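Local structure of 2-hydroxyethylphosphonate dioxygenase (Streptomyces viridochromogenes, 4YAR) at residues N13-T18 with E54-E59; E79-S84 with Y99-P104; G92-N97 with D114-S119. The protein converts 2-hydroxyethylphosphonate and dioxygen into hydroxymethylphosphonate and formate at a non-heme iron(II) centre, a step in the biosynthesis of the antibiotic phosphinothricin tripeptide. The protein carries 1 engineered substitution. All coordinates share one frame; numbering follows the deposited sequence.

How the contacts relate
Contact 1 closes before the others open and lies apart from them: its centre is about 42 Å from that of contact 2 and about 54 Å from that of contact 3, across the chain's centre. It belongs to the first helix-turn-helix region; segment 13-18 carries Lys16, which does not touch 54-59 but binds substrate in a site shared between dimer partners. Contacts 2 and 3 share strand 93-100 and meet directly, Tyr99 OH lying 2.6 Å from Asp114 OD2, a probable hydrogen bond. Tyr98, which binds substrate in the other chain, sits between segments 92-97 and 99-104. The Tyr98 side chain comes about 4 Å from that of Thr100 and about 5 Å from that of Tyr96.

Contact 1: residues N13-T18 with E54-E59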
# COMPACT_ATOMS: atom_id res chain seq x y z
N ASN A 13 -4.89 29.07 -10.41
CA ASN A 13 -5.55 28.76 -11.68
C ASN A 13 -7.06 28.46 -11.51
O ASN A 13 -7.91 28.90 -12.33
CB ASN A 13 -4.87 27.58 -12.33
CG ASN A 13 -5.63 27.13 -13.55
OD1 ASN A 13 -6.36 26.12 -13.54
ND2 ASN A 13 -5.52 27.90 -14.59
N ALA A 14 -7.41 27.76 -10.45
CA ALA A 14 -8.83 27.44 -10.20
C ALA A 14 -9.69 28.66 -10.03
O ALA A 14 -10.80 28.71 -10.53
CB ALA A 14 -8.98 26.55 -9.02
N ARG A 15 -9.17 29.68 -9.34
CA ARG A 15 -9.87 30.94 -9.20
C ARG A 15 -9.76 31.90 -10.39
O ARG A 15 -10.44 32.91 -10.42
CB ARG A 15 -9.35 31.65 -7.91
CG ARG A 15 -9.41 30.79 -6.65
CD ARG A 15 -10.78 30.14 -6.41
NE ARG A 15 -10.84 29.50 -5.11
CZ ARG A 15 -11.47 28.36 -4.79
NH1 ARG A 15 -12.14 27.66 -5.71
NH2 ARG A 15 -11.37 27.89 -3.55
N LYS A 16 -8.88 31.59 -11.35
CA LYS A 16 -8.44 32.48 -12.44
C LYS A 16 -7.88 33.82 -11.97
O LYS A 16 -8.16 34.86 -12.59
CB LYS A 16 -9.55 32.74 -13.50
CG LYS A 16 -10.29 31.51 -14.00
CD LYS A 16 -11.26 31.86 -15.13
CE LYS A 16 -11.79 30.64 -15.84
NZ LYS A 16 -10.73 29.76 -16.44
N TYR A 17 -7.05 33.79 -10.92
CA TYR A 17 -6.32 34.96 -10.50
C TYR A 17 -4.86 34.95 -11.01
O TYR A 17 -4.17 33.92 -10.94
CB TYR A 17 -6.26 35.08 -8.97
CG TYR A 17 -7.55 35.10 -8.19
CD1 TYR A 17 -8.76 35.55 -8.74
CD2 TYR A 17 -7.53 34.74 -6.86
CE1 TYR A 17 -9.91 35.57 -7.98
CE2 TYR A 17 -8.67 34.75 -6.10
CZ TYR A 17 -9.86 35.19 -6.66
OH TYR A 17 -10.98 35.19 -5.87
N THR A 18 -4.40 36.11 -11.47
CA THR A 18 -2.98 36.26 -11.82
C THR A 18 -2.17 36.36 -10.52
O THR A 18 -2.73 36.49 -9.44
CB THR A 18 -2.70 37.50 -12.66
OG1 THR A 18 -3.01 38.67 -11.90
CG2 THR A 18 -3.56 37.48 -13.94
N GLU A 54 -6.92 32.61 2.66
CA GLU A 54 -8.15 33.36 2.72
C GLU A 54 -8.46 33.88 1.31
O GLU A 54 -9.58 33.73 0.83
CB GLU A 54 -8.04 34.49 3.75
CG GLU A 54 -9.38 35.12 4.12
CD GLU A 54 -9.98 35.96 3.00
OE1 GLU A 54 -9.26 36.83 2.43
OE2 GLU A 54 -11.18 35.77 2.68
N ALA A 55 -7.46 34.43 0.63
CA ALA A 55 -7.65 35.01 -0.71
C ALA A 55 -8.16 34.00 -1.78
O ALA A 55 -8.92 34.36 -2.68
CB ALA A 55 -6.37 35.69 -1.18
N LEU A 56 -7.72 32.75 -1.64
CA LEU A 56 -8.00 31.67 -2.60
C LEU A 56 -9.17 30.80 -2.13
O LEU A 56 -9.51 29.79 -2.75
CB LEU A 56 -6.74 30.84 -2.76
CG LEU A 56 -5.60 31.55 -3.48
CD1 LEU A 56 -4.30 30.76 -3.48
CD2 LEU A 56 -6.01 31.88 -4.91
N SER A 57 -9.81 31.23 -1.07
CA SER A 57 -10.89 30.49 -0.42
C SER A 57 -10.62 29.00 -0.16
O SER A 57 -11.49 28.15 -0.43
CB SER A 57 -12.20 30.68 -1.17
OG SER A 57 -12.36 32.04 -1.58
N VAL A 58 -9.43 28.71 0.38
CA VAL A 58 -9.06 27.35 0.81
C VAL A 58 -8.57 27.31 2.25
O VAL A 58 -8.28 28.33 2.87
CB VAL A 58 -7.99 26.66 -0.10
CG1 VAL A 58 -8.52 26.50 -1.52
CG2 VAL A 58 -6.63 27.38 -0.09
N GLU A 59 -8.51 26.09 2.77
CA GLU A 59 -7.94 25.85 4.07
C GLU A 59 -6.43 25.87 3.95
O GLU A 59 -5.88 25.37 2.97
CB GLU A 59 -8.42 24.49 4.61
CG GLU A 59 -9.93 24.45 4.84
CD GLU A 59 -10.41 25.46 5.88
OE1 GLU A 59 -9.93 25.42 7.03
OE2 GLU A 59 -11.26 26.32 5.54
O HOH W 1 -10.97 32.82 -3.83
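Arg15 reaches from the end of helix 5-15 to the backbone that follows helix 49-55, and its long side chain suits the place because it has both a greasy stem and a polar tip. CB lies 3.6 Å above the Tyr17 ring plane, over its centre, so the stem starts against an aromatic face. A bend at chi2 (-51°) then turns the chain, and CG meets Leu56 CD2 at 4.0 Å. CD passes on near Leu56 O. At the tip the guanidinium grips that one oxygen side-on: NE donates to Leu56 O at 2.7 Å and NH2 donates to the same Leu56 O, which lies close to the guanidinium plane. The two donors differ at the carbonyl, NE standing above its plane and NH2 within it. Arg15 NH2 also comes 3.1 Å from Ser57 O. The same nitrogen touches Val58 CG1.

The Leu56 carbonyl is available because helix 49-55 has just ended. Ser57, with positive phi, is the C-prime residue of a Schellman motif, and Lys16 closes helix 5-15 in the same manner, so two helix ends of the HTH cro/C1-type region meet here.

Tyr17 works beside the arginine. Its CD2 packs on Leu56 CD2 at 3.8 Å, while Ala55 O sits at the ring edge, 3.5 Å from CE2. One water joins Tyr17 OH, Ala55 O and Ser57 OG, donating to the carbonyl. Leu56, buried, also touches Leu8 and Trp11 of helix 5-15, and Tyr17 leans on Thr22 and Leu25 of helix 19-26.

Contact 2: residues E79-S84 with Y99-P104; sequences EEMHAS and YTLAAP. With CD (cadmium ion), chain J.
Met81 crosses the side chain of Tyr99 at about a right angle, where the short helix 78-82 lies against the end of strand 93-100. With CG anti to the backbone N (chi1 -179°) and the chain bent at chi2, the methionine brings its thioether to the root of the tyrosine: SD is 3.9 Å from Tyr99 CD2, and CE rests near Tyr99 CB and CG. The sulfur stands 4.6 Å from the centroid of the Tyr99 ring in an oblique Met-aromatic contact, 44° off the normal. A flexible, polarisable thioether can follow the ring at this oblique angle.

Toward Leu101 the relation is different. The two side chains run side by side, pointing the same way, with Met81 CG 3.9 Å from Leu101 CD2; both also touch Val112 of strand 111-115, so this apolar patch joins helix to sheet. The tyrosine ring turns its edge to the helix backbone, CD2 lying 3.4 Å from Met81 O, which is in the ring plane. Its hydroxyl goes on to Asp114, while His82 directs NE2 to Asp383.

Ser84, small enough to sit tight against the strand, points its side chain there. Thr100 N donates to Ser84 OG at 3.1 Å in a fairly straight bond (163°). Ser84 OG in turn donates to Met81 O, a short bond of 2.5 Å on a lone pair of that carbonyl, which also receives Ser84 N. Glu80, which does not touch 99-104, binds a cadmium ion through both carboxylate oxygens, with a water as a further ligand.

The serine hydroxyl is thus acceptor and donor at once, relaying a strand amide to a carbonyl near the end of the helix, and giving its proton to Met81 O would be expected to make its oxygen a somewhat better acceptor for Thr100 N.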
# COMPACT_ATOMS: atom_id res chain seq x y z
N GLU A 79 20.05 -1.50 17.31
CA GLU A 79 19.99 -0.95 18.67
C GLU A 79 18.76 -0.01 18.83
O GLU A 79 18.04 -0.11 19.79
CB GLU A 79 21.35 -0.30 19.01
CG GLU A 79 22.52 -1.29 19.09
CD GLU A 79 23.11 -1.81 17.71
OE1 GLU A 79 22.77 -1.31 16.56
OE2 GLU A 79 23.95 -2.78 17.80
N GLU A 80 18.47 0.81 17.83
CA GLU A 80 17.30 1.71 17.84
C GLU A 80 15.96 0.98 17.82
O GLU A 80 14.94 1.40 18.44
CB GLU A 80 17.38 2.69 16.64
CG GLU A 80 18.46 3.76 16.84
CD GLU A 80 18.86 4.51 15.59
OE1 GLU A 80 18.72 4.01 14.43
OE2 GLU A 80 19.35 5.63 15.79
N MET A 81 15.94 -0.10 17.04
CA MET A 81 14.76 -0.98 17.00
C MET A 81 14.48 -1.62 18.38
O MET A 81 13.37 -1.49 18.93
CB MET A 81 14.97 -2.01 15.93
CG MET A 81 13.84 -2.99 15.71
SD MET A 81 13.90 -4.41 16.81
CE MET A 81 12.92 -5.59 15.85
N HIS A 82 15.54 -2.19 18.96
CA HIS A 82 15.42 -2.79 20.31
C HIS A 82 14.99 -1.75 21.32
O HIS A 82 14.07 -1.99 22.12
CB HIS A 82 16.76 -3.39 20.76
CG HIS A 82 17.23 -4.52 19.92
ND1 HIS A 82 18.54 -4.98 19.94
CD2 HIS A 82 16.58 -5.27 19.00
CE1 HIS A 82 18.66 -5.99 19.09
NE2 HIS A 82 17.49 -6.17 18.49
N ALA A 83 15.60 -0.56 21.24
CA ALA A 83 15.16 0.58 22.13
C ALA A 83 13.71 1.07 21.95
O ALA A 83 13.22 1.83 22.80
CB ALA A 83 16.07 1.77 22.02
N SER A 84 13.03 0.66 20.88
CA SER A 84 11.64 1.10 20.63
C SER A 84 10.65 0.25 21.38
O SER A 84 9.45 0.60 21.41
CB SER A 84 11.31 1.13 19.14
OG SER A 84 11.21 -0.18 18.59
N TYR A 99 7.89 -3.52 18.50
CA TYR A 99 9.02 -2.78 18.02
C TYR A 99 8.66 -2.21 16.64
O TYR A 99 7.91 -2.83 15.87
CB TYR A 99 10.21 -3.66 17.88
CG TYR A 99 10.54 -4.56 19.06
CD1 TYR A 99 9.86 -5.74 19.29
CD2 TYR A 99 11.59 -4.27 19.90
CE1 TYR A 99 10.16 -6.58 20.40
CE2 TYR A 99 11.92 -5.13 20.97
CZ TYR A 99 11.20 -6.28 21.23
OH TYR A 99 11.52 -7.13 22.30
N THR A 100 9.19 -1.01 16.37
CA THR A 100 8.97 -0.31 15.08
C THR A 100 10.24 -0.35 14.22
O THR A 100 11.34 -0.14 14.68
CB THR A 100 8.45 1.12 15.23
OG1 THR A 100 9.27 1.81 16.14
CG2 THR A 100 7.00 1.19 15.73
N LEU A 101 10.06 -0.76 12.96
CA LEU A 101 11.12 -0.64 11.95
C LEU A 101 11.17 0.74 11.29
O LEU A 101 10.31 1.65 11.48
CB LEU A 101 10.91 -1.72 10.89
CG LEU A 101 10.80 -3.15 11.43
CD1 LEU A 101 10.70 -4.17 10.30
CD2 LEU A 101 11.98 -3.52 12.33
N ALA A 102 12.20 0.94 10.47
CA ALA A 102 12.38 2.20 9.80
C ALA A 102 11.21 2.68 8.97
O ALA A 102 10.62 1.94 8.17
CB ALA A 102 13.61 2.15 8.95
N ALA A 103 10.94 3.97 9.10
CA ALA A 103 9.93 4.63 8.31
C ALA A 103 10.14 6.13 8.29
O ALA A 103 10.65 6.67 9.32
CB ALA A 103 8.59 4.30 8.88
N PRO A 104 9.72 6.83 7.19
CA PRO A 104 9.78 8.29 7.27
C PRO A 104 8.99 8.84 8.48
O PRO A 104 8.02 8.23 8.92
CB PRO A 104 9.12 8.76 5.96
CG PRO A 104 9.21 7.59 5.01
CD PRO A 104 9.21 6.35 5.89
CD CD J . 20.09 5.64 13.27
O HOH W 2 20.58 3.84 11.58

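Contact 3: residues G92-N97 with D114-S119; sequences GIHFYN and DILCPS
Asn97 and Asp114 are joined by backbone and side-chain hydrogen bonds. Asp114 N donates to Asn97 O at 3.0 Å, whereas the return bond from Asn97 N to Asp114 O is weak. The side chains add a bond of their own: Asn97 ND2 donates to Asp114 OD2 at 2.9 Å, meeting the carboxylate on its anti side, with the amide and carboxylate planes 73° apart. A neutral amide suits the place, offering an N-H to an oxygen that has a second partner, Tyr99. Further along, Phe95 O accepts Leu116 N at 3.1 Å and, weakly, Cys117 N. Two waters bridge this end: one donates to both His94 O and Leu116 O, and the other donates to Phe95 O while accepting Cys117 N.

The segments belong to the antiparallel hairpin of strands 93-100 and 111-115, in the sheet where strand 86-90 lies on the other side of 93-100. Phe95 and Tyr96 both face Ile88 of that strand, a classic beta bulge.

CH-pi contacts come next. Leu116 CD1 sits over the middle of the His94 ring, 3.4 Å from its centroid, one leucine methyl lying over the flat face. Phe95, its CG anti to the backbone N (chi1 -159°), takes Cys117 CB over one face, 4.0 Å from the centroid, with SG in an oblique sulfur-aromatic contact. Cysteine is compact enough to lie this close to the ring.

Apolar contacts are made too. Ile93 CD1 and Pro118 CD meet tip to tip at 3.9 Å, and Ile115 CD1 lies beside Tyr96 CE1, both side chains pointing the same way; Ile115 also touches Tyr184, to whose N the Tyr96 hydroxyl is hydrogen-bonded.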
# COMPACT_ATOMS: atom_id res chain seq x y z
N GLY A 92 -4.79 -9.52 31.36
CA GLY A 92 -4.03 -9.65 32.61
C GLY A 92 -2.57 -10.04 32.50
O GLY A 92 -1.92 -10.28 33.56
N ILE A 93 -2.02 -10.14 31.27
CA ILE A 93 -0.67 -10.66 31.13
C ILE A 93 0.08 -9.76 30.19
O ILE A 93 -0.52 -9.00 29.45
CB ILE A 93 -0.55 -12.12 30.60
CG1 ILE A 93 -1.10 -12.24 29.14
CG2 ILE A 93 -1.22 -13.08 31.58
CD1 ILE A 93 -0.78 -13.53 28.45
N HIS A 94 1.39 -9.90 30.26
CA HIS A 94 2.29 -9.30 29.29
C HIS A 94 2.13 -10.19 28.02
O HIS A 94 2.56 -11.36 28.00
CB HIS A 94 3.69 -9.31 29.88
CG HIS A 94 4.74 -8.76 28.98
ND1 HIS A 94 4.48 -7.82 28.00
CD2 HIS A 94 6.08 -8.87 29.02
CE1 HIS A 94 5.62 -7.47 27.42
NE2 HIS A 94 6.60 -8.08 28.04
N PHE A 95 1.47 -9.59 27.02
CA PHE A 95 0.88 -10.31 25.87
C PHE A 95 1.78 -10.23 24.60
O PHE A 95 2.00 -11.22 23.88
CB PHE A 95 -0.51 -9.70 25.61
CG PHE A 95 -1.42 -10.58 24.84
CD1 PHE A 95 -1.38 -10.58 23.48
CD2 PHE A 95 -2.36 -11.43 25.48
CE1 PHE A 95 -2.16 -11.44 22.74
CE2 PHE A 95 -3.15 -12.28 24.74
CZ PHE A 95 -3.09 -12.25 23.37
N TYR A 96 2.29 -9.03 24.37
CA TYR A 96 3.28 -8.78 23.32
C TYR A 96 4.33 -7.77 23.77
O TYR A 96 4.11 -6.95 24.73
CB TYR A 96 2.58 -8.12 22.11
CG TYR A 96 1.43 -8.82 21.37
CD1 TYR A 96 1.57 -10.09 20.84
CD2 TYR A 96 0.29 -8.16 21.09
CE1 TYR A 96 0.56 -10.68 20.15
CE2 TYR A 96 -0.73 -8.77 20.38
CZ TYR A 96 -0.58 -10.00 19.88
OH TYR A 96 -1.60 -10.63 19.19
N ASN A 97 5.47 -7.78 23.06
CA ASN A 97 6.33 -6.58 22.94
C ASN A 97 6.21 -6.13 21.49
O ASN A 97 6.11 -6.94 20.57
CB ASN A 97 7.78 -6.87 23.21
CG ASN A 97 8.02 -7.18 24.68
OD1 ASN A 97 7.48 -6.48 25.53
ND2 ASN A 97 8.83 -8.20 24.98
N ASP A 114 7.07 -9.58 19.61
CA ASP A 114 7.32 -10.76 20.44
C ASP A 114 5.93 -11.36 20.78
O ASP A 114 5.05 -10.63 21.23
CB ASP A 114 7.96 -10.39 21.76
CG ASP A 114 9.44 -10.05 21.70
OD1 ASP A 114 10.20 -10.64 21.01
OD2 ASP A 114 9.91 -9.17 22.50
N ILE A 115 5.74 -12.66 20.55
CA ILE A 115 4.51 -13.37 20.87
C ILE A 115 4.67 -14.01 22.24
O ILE A 115 5.52 -14.92 22.45
CB ILE A 115 4.28 -14.47 19.81
CG1 ILE A 115 4.27 -13.86 18.40
CG2 ILE A 115 2.97 -15.19 20.09
CD1 ILE A 115 3.33 -12.69 18.16
N LEU A 116 4.02 -13.43 23.23
CA LEU A 116 4.22 -13.88 24.62
C LEU A 116 3.07 -14.57 25.31
O LEU A 116 3.23 -15.08 26.44
CB LEU A 116 4.61 -12.66 25.54
CG LEU A 116 5.76 -11.78 25.02
CD1 LEU A 116 5.88 -10.51 25.83
CD2 LEU A 116 7.03 -12.59 25.05
N CYS A 117 1.93 -14.56 24.69
CA CYS A 117 0.82 -15.32 25.20
C CYS A 117 1.14 -16.80 25.09
O CYS A 117 1.42 -17.34 24.00
CB CYS A 117 -0.47 -14.94 24.47
SG CYS A 117 -1.91 -15.89 25.09
N PRO A 118 1.13 -17.51 26.25
CA PRO A 118 1.55 -18.91 26.24
C PRO A 118 0.50 -19.83 25.58
O PRO A 118 -0.66 -19.43 25.34
CB PRO A 118 1.75 -19.23 27.72
CG PRO A 118 0.82 -18.30 28.40
CD PRO A 118 0.75 -17.05 27.59
N SER A 119 0.93 -21.05 25.31
CA SER A 119 0.15 -22.02 24.54
C SER A 119 -1.06 -22.44 25.31
O SER A 119 -2.03 -22.86 24.68
CB SER A 119 0.99 -23.26 24.22
OG SER A 119 1.45 -23.92 25.38
O HOH W 3 3.11 -13.54 29.01
O HOH W 4 1.08 -13.23 22.25